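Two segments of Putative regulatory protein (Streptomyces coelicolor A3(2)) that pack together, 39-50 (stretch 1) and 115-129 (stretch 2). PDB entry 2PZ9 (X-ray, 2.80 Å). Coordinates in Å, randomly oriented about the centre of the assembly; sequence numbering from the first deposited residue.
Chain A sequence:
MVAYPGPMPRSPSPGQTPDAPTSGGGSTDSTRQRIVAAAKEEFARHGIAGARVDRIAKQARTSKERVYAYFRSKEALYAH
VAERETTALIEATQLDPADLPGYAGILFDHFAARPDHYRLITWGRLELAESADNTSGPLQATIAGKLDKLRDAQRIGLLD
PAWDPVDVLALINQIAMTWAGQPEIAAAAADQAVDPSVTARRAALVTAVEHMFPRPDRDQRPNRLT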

# COMPACT_ATOMS: atom_id res chain seq x y z
N ALA A 39 -8.93 -20.15 -7.64
CA ALA A 39 -8.03 -19.86 -6.52
C ALA A 39 -7.69 -18.36 -6.44
O ALA A 39 -7.59 -17.82 -5.34
CB ALA A 39 -6.77 -20.73 -6.59
N LYS A 40 -7.53 -17.71 -7.60
CA LYS A 40 -7.31 -16.26 -7.71
C LYS A 40 -8.38 -15.48 -6.97
O LYS A 40 -8.08 -14.55 -6.21
CB LYS A 40 -7.39 -15.82 -9.16
CG LYS A 40 -6.08 -15.66 -9.86
CD LYS A 40 -6.23 -14.48 -10.85
CE LYS A 40 -5.57 -14.73 -12.22
NZ LYS A 40 -6.30 -15.75 -13.03
N GLU A 41 -9.63 -15.85 -7.21
CA GLU A 41 -10.77 -15.10 -6.71
C GLU A 41 -10.94 -15.34 -5.21
O GLU A 41 -11.28 -14.42 -4.48
CB GLU A 41 -11.99 -15.54 -7.50
CG GLU A 41 -13.09 -14.56 -7.60
CD GLU A 41 -14.46 -15.25 -7.58
OE1 GLU A 41 -15.47 -14.54 -7.36
OE2 GLU A 41 -14.53 -16.50 -7.76
N GLU A 42 -10.67 -16.57 -4.77
CA GLU A 42 -10.68 -16.95 -3.34
C GLU A 42 -9.52 -16.41 -2.48
O GLU A 42 -9.71 -16.11 -1.30
CB GLU A 42 -10.73 -18.47 -3.19
CG GLU A 42 -10.72 -19.00 -1.73
CD GLU A 42 -12.08 -18.93 -1.05
OE1 GLU A 42 -13.10 -18.71 -1.74
OE2 GLU A 42 -12.13 -19.11 0.19
N PHE A 43 -8.32 -16.33 -3.04
CA PHE A 43 -7.20 -15.70 -2.34
C PHE A 43 -7.36 -14.19 -2.18
O PHE A 43 -7.07 -13.65 -1.13
CB PHE A 43 -5.86 -16.04 -3.00
CG PHE A 43 -5.43 -17.49 -2.83
CD1 PHE A 43 -5.66 -18.18 -1.62
CD2 PHE A 43 -4.75 -18.16 -3.86
CE1 PHE A 43 -5.24 -19.52 -1.46
CE2 PHE A 43 -4.34 -19.50 -3.70
CZ PHE A 43 -4.59 -20.17 -2.50
N ALA A 44 -7.83 -13.51 -3.22
CA ALA A 44 -8.08 -12.08 -3.12
C ALA A 44 -9.10 -11.76 -2.01
O ALA A 44 -8.91 -10.82 -1.25
CB ALA A 44 -8.51 -11.50 -4.46
N ARG A 45 -10.15 -12.57 -1.91
CA ARG A 45 -11.18 -12.42 -0.88
C ARG A 45 -10.68 -12.65 0.53
O ARG A 45 -10.81 -11.81 1.39
CB ARG A 45 -12.30 -13.41 -1.14
CG ARG A 45 -13.62 -12.80 -1.49
CD ARG A 45 -14.57 -13.87 -2.01
NE ARG A 45 -15.52 -13.30 -2.97
CZ ARG A 45 -15.23 -13.00 -4.24
NH1 ARG A 45 -14.01 -13.20 -4.73
NH2 ARG A 45 -16.17 -12.48 -5.02
N HIS A 46 -10.11 -13.82 0.76
CA HIS A 46 -9.98 -14.30 2.13
C HIS A 46 -8.54 -14.43 2.57
O HIS A 46 -8.26 -14.65 3.76
CB HIS A 46 -10.69 -15.64 2.26
CG HIS A 46 -12.16 -15.58 1.97
ND1 HIS A 46 -12.72 -16.12 0.83
CD2 HIS A 46 -13.19 -15.05 2.67
CE1 HIS A 46 -14.03 -15.93 0.84
NE2 HIS A 46 -14.34 -15.28 1.95
N GLY A 47 -7.62 -14.26 1.62
CA GLY A 47 -6.20 -14.52 1.85
C GLY A 47 -5.95 -16.01 1.89
O GLY A 47 -6.81 -16.79 1.48
N ILE A 48 -4.78 -16.39 2.39
CA ILE A 48 -4.37 -17.80 2.49
C ILE A 48 -5.05 -18.57 3.64
O ILE A 48 -5.82 -19.50 3.39
CB ILE A 48 -2.85 -17.95 2.65
CG1 ILE A 48 -2.11 -17.18 1.56
CG2 ILE A 48 -2.45 -19.45 2.71
CD1 ILE A 48 -0.75 -16.70 2.00
N ALA A 49 -4.76 -18.20 4.89
CA ALA A 49 -5.42 -18.81 6.04
C ALA A 49 -6.94 -18.79 5.86
O ALA A 49 -7.61 -19.77 6.13
CB ALA A 49 -5.02 -18.11 7.33
N GLY A 50 -7.48 -17.68 5.36
CA GLY A 50 -8.90 -17.56 5.12
C GLY A 50 -9.49 -18.27 3.91
O GLY A 50 -10.70 -18.43 3.82
N PRO A 115 -8.10 -5.55 -9.89
CA PRO A 115 -8.14 -5.05 -8.52
C PRO A 115 -7.67 -6.12 -7.55
O PRO A 115 -7.01 -5.82 -6.55
CB PRO A 115 -9.63 -4.77 -8.29
CG PRO A 115 -10.21 -4.60 -9.62
CD PRO A 115 -9.43 -5.48 -10.53
N ASP A 116 -8.00 -7.36 -7.87
CA ASP A 116 -7.74 -8.47 -6.98
C ASP A 116 -6.32 -9.07 -7.07
O ASP A 116 -5.94 -9.89 -6.23
CB ASP A 116 -8.82 -9.53 -7.19
CG ASP A 116 -8.82 -10.09 -8.61
OD1 ASP A 116 -8.19 -9.49 -9.52
OD2 ASP A 116 -9.47 -11.15 -8.79
N HIS A 117 -5.52 -8.64 -8.05
CA HIS A 117 -4.10 -8.99 -8.05
C HIS A 117 -3.52 -8.26 -6.88
O HIS A 117 -2.71 -8.80 -6.11
CB HIS A 117 -3.40 -8.54 -9.35
CG HIS A 117 -1.90 -8.72 -9.35
ND1 HIS A 117 -1.18 -9.01 -10.50
CD2 HIS A 117 -0.98 -8.65 -8.35
CE1 HIS A 117 0.11 -9.11 -10.21
NE2 HIS A 117 0.26 -8.90 -8.91
N TYR A 118 -3.96 -7.01 -6.73
CA TYR A 118 -3.49 -6.18 -5.66
C TYR A 118 -3.82 -6.77 -4.27
O TYR A 118 -2.93 -6.86 -3.41
CB TYR A 118 -4.03 -4.76 -5.80
CG TYR A 118 -3.55 -3.88 -4.68
CD1 TYR A 118 -2.29 -3.30 -4.72
CD2 TYR A 118 -4.34 -3.67 -3.54
CE1 TYR A 118 -1.83 -2.49 -3.69
CE2 TYR A 118 -3.88 -2.88 -2.49
CZ TYR A 118 -2.62 -2.29 -2.58
OH TYR A 118 -2.17 -1.49 -1.55
N ARG A 119 -5.08 -7.17 -4.07
CA ARG A 119 -5.52 -7.82 -2.83
C ARG A 119 -4.68 -9.04 -2.57
O ARG A 119 -4.20 -9.26 -1.47
CB ARG A 119 -6.95 -8.33 -2.96
CG ARG A 119 -8.01 -7.30 -3.04
CD ARG A 119 -9.21 -7.87 -2.33
NE ARG A 119 -9.42 -7.19 -1.06
CZ ARG A 119 -9.95 -7.72 0.04
NH1 ARG A 119 -10.32 -9.00 0.10
NH2 ARG A 119 -10.10 -6.95 1.11
N LEU A 120 -4.53 -9.84 -3.61
CA LEU A 120 -3.83 -11.10 -3.51
C LEU A 120 -2.34 -10.96 -3.15
O LEU A 120 -1.85 -11.74 -2.32
CB LEU A 120 -4.07 -11.96 -4.75
CG LEU A 120 -3.33 -13.27 -4.90
CD1 LEU A 120 -4.10 -14.17 -5.79
CD2 LEU A 120 -1.98 -12.97 -5.52
N ILE A 121 -1.62 -10.00 -3.71
CA ILE A 121 -0.25 -9.87 -3.20
C ILE A 121 -0.15 -9.25 -1.82
O ILE A 121 0.74 -9.62 -1.04
CB ILE A 121 0.80 -9.25 -4.17
CG1 ILE A 121 0.39 -7.83 -4.58
CG2 ILE A 121 1.17 -10.28 -5.32
CD1 ILE A 121 1.23 -7.24 -5.71
N THR A 122 -1.06 -8.33 -1.52
CA THR A 122 -1.09 -7.70 -0.20
C THR A 122 -1.33 -8.74 0.91
O THR A 122 -0.67 -8.71 1.93
CB THR A 122 -2.17 -6.60 -0.11
OG1 THR A 122 -2.07 -5.75 -1.26
CG2 THR A 122 -1.99 -5.78 1.16
N TRP A 123 -2.28 -9.65 0.70
CA TRP A 123 -2.45 -10.74 1.64
C TRP A 123 -1.14 -11.46 1.88
O TRP A 123 -0.81 -11.78 3.02
CB TRP A 123 -3.41 -11.75 1.07
CG TRP A 123 -4.82 -11.39 1.15
CD1 TRP A 123 -5.63 -11.03 0.11
CD2 TRP A 123 -5.65 -11.39 2.33
NE1 TRP A 123 -6.91 -10.81 0.56
CE2 TRP A 123 -6.96 -11.02 1.92
CE3 TRP A 123 -5.42 -11.67 3.68
CZ2 TRP A 123 -8.03 -10.93 2.81
CZ3 TRP A 123 -6.49 -11.57 4.57
CH2 TRP A 123 -7.77 -11.20 4.13
N GLY A 124 -0.39 -11.70 0.81
CA GLY A 124 0.87 -12.41 0.89
C GLY A 124 1.95 -11.65 1.62
O GLY A 124 2.77 -12.26 2.30
N ARG A 125 1.98 -10.33 1.49
CA ARG A 125 3.01 -9.56 2.20
C ARG A 125 2.83 -9.72 3.71
O ARG A 125 3.78 -10.04 4.42
CB ARG A 125 2.98 -8.10 1.81
CG ARG A 125 2.94 -7.91 0.32
CD ARG A 125 3.41 -6.57 -0.09
NE ARG A 125 2.83 -6.22 -1.38
CZ ARG A 125 3.24 -5.21 -2.16
NH1 ARG A 125 4.26 -4.45 -1.79
NH2 ARG A 125 2.62 -4.99 -3.31
N LEU A 126 1.59 -9.53 4.15
CA LEU A 126 1.20 -9.68 5.55
C LEU A 126 1.21 -11.10 6.09
O LEU A 126 1.64 -11.34 7.22
CB LEU A 126 -0.20 -9.10 5.76
CG LEU A 126 -0.37 -7.59 5.55
CD1 LEU A 126 -1.84 -7.32 5.31
CD2 LEU A 126 0.15 -6.75 6.72
N GLU A 127 0.71 -12.05 5.31
CA GLU A 127 0.61 -13.42 5.82
C GLU A 127 1.97 -14.17 5.86
O GLU A 127 2.21 -14.94 6.78
CB GLU A 127 -0.47 -14.22 5.07
CG GLU A 127 -1.86 -13.67 5.21
CD GLU A 127 -2.93 -14.72 5.03
OE1 GLU A 127 -2.80 -15.80 5.66
OE2 GLU A 127 -3.92 -14.49 4.29
N LEU A 128 2.86 -13.92 4.91
CA LEU A 128 4.16 -14.59 4.87
C LEU A 128 5.29 -13.72 5.45
O LEU A 128 5.82 -14.03 6.53
CB LEU A 128 4.48 -15.08 3.45
CG LEU A 128 3.28 -15.85 2.85
CD1 LEU A 128 3.20 -15.64 1.34
CD2 LEU A 128 3.25 -17.35 3.24
N ALA A 129 5.64 -12.63 4.74
CA ALA A 129 6.69 -11.68 5.18
C ALA A 129 7.95 -12.28 5.88
O ALA A 129 8.64 -13.16 5.35

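The two stretches are helices that run in nearly the same direction. Their axes cross at 24° and approach to 7.7 Å. Two small residues, A44 and G47, lie where the helices come close. The CA atoms of A44 and L120 lie 4.4 Å apart, and those of G47 and W123 lie 5.3 Å apart.

A44 is the small bump of stretch 1. Its CB sits 3.4 Å from D116 CB and 3.8 Å from R119 CB, so the methyl sits against the first side-chain carbons of D116 and R119, and A44 CB also lies 3.5 Å from D116 O. Beside it, L120 CD1 reaches F43 CB at 3.8 Å and meets the edge of the F43 ring.

W123 is the large bump of stretch 2, and the hollow that receives it is G47. G47 CA lies over the face of the indole, 3.5 Å from the centroid of its five-membered ring, a CH-pi contact. A CB on G47 would point toward stretch 2 and clash with W123 CE3 and E127 OE2. The positive phi of G47 also favours glycine.

Stretch 1 is kinked at I48 and A49. There I48 N and A49 N do not bond back to A44 O and R45 O, and side chains of the second helix take up these carbonyls. A44 O accepts two hydrogen bonds, from W123 NE1 and from R119 NH1, each 2.7 Å long. R119 NH1 also makes a weak one to R45 O at 3.1 Å. Both carbonyl oxygens lie near the plane of the guanidinium.

E127 takes up the two amides freed by the kink. Its OE2 accepts a hydrogen bond from I48 N at 2.8 Å, and its OE1 accepts one from A49 N at 3.2 Å. One carboxylate thus holds two adjacent amides. Further along, I48 CD1 touches L128 CD1 at 4.1 Å, a looser apolar contact.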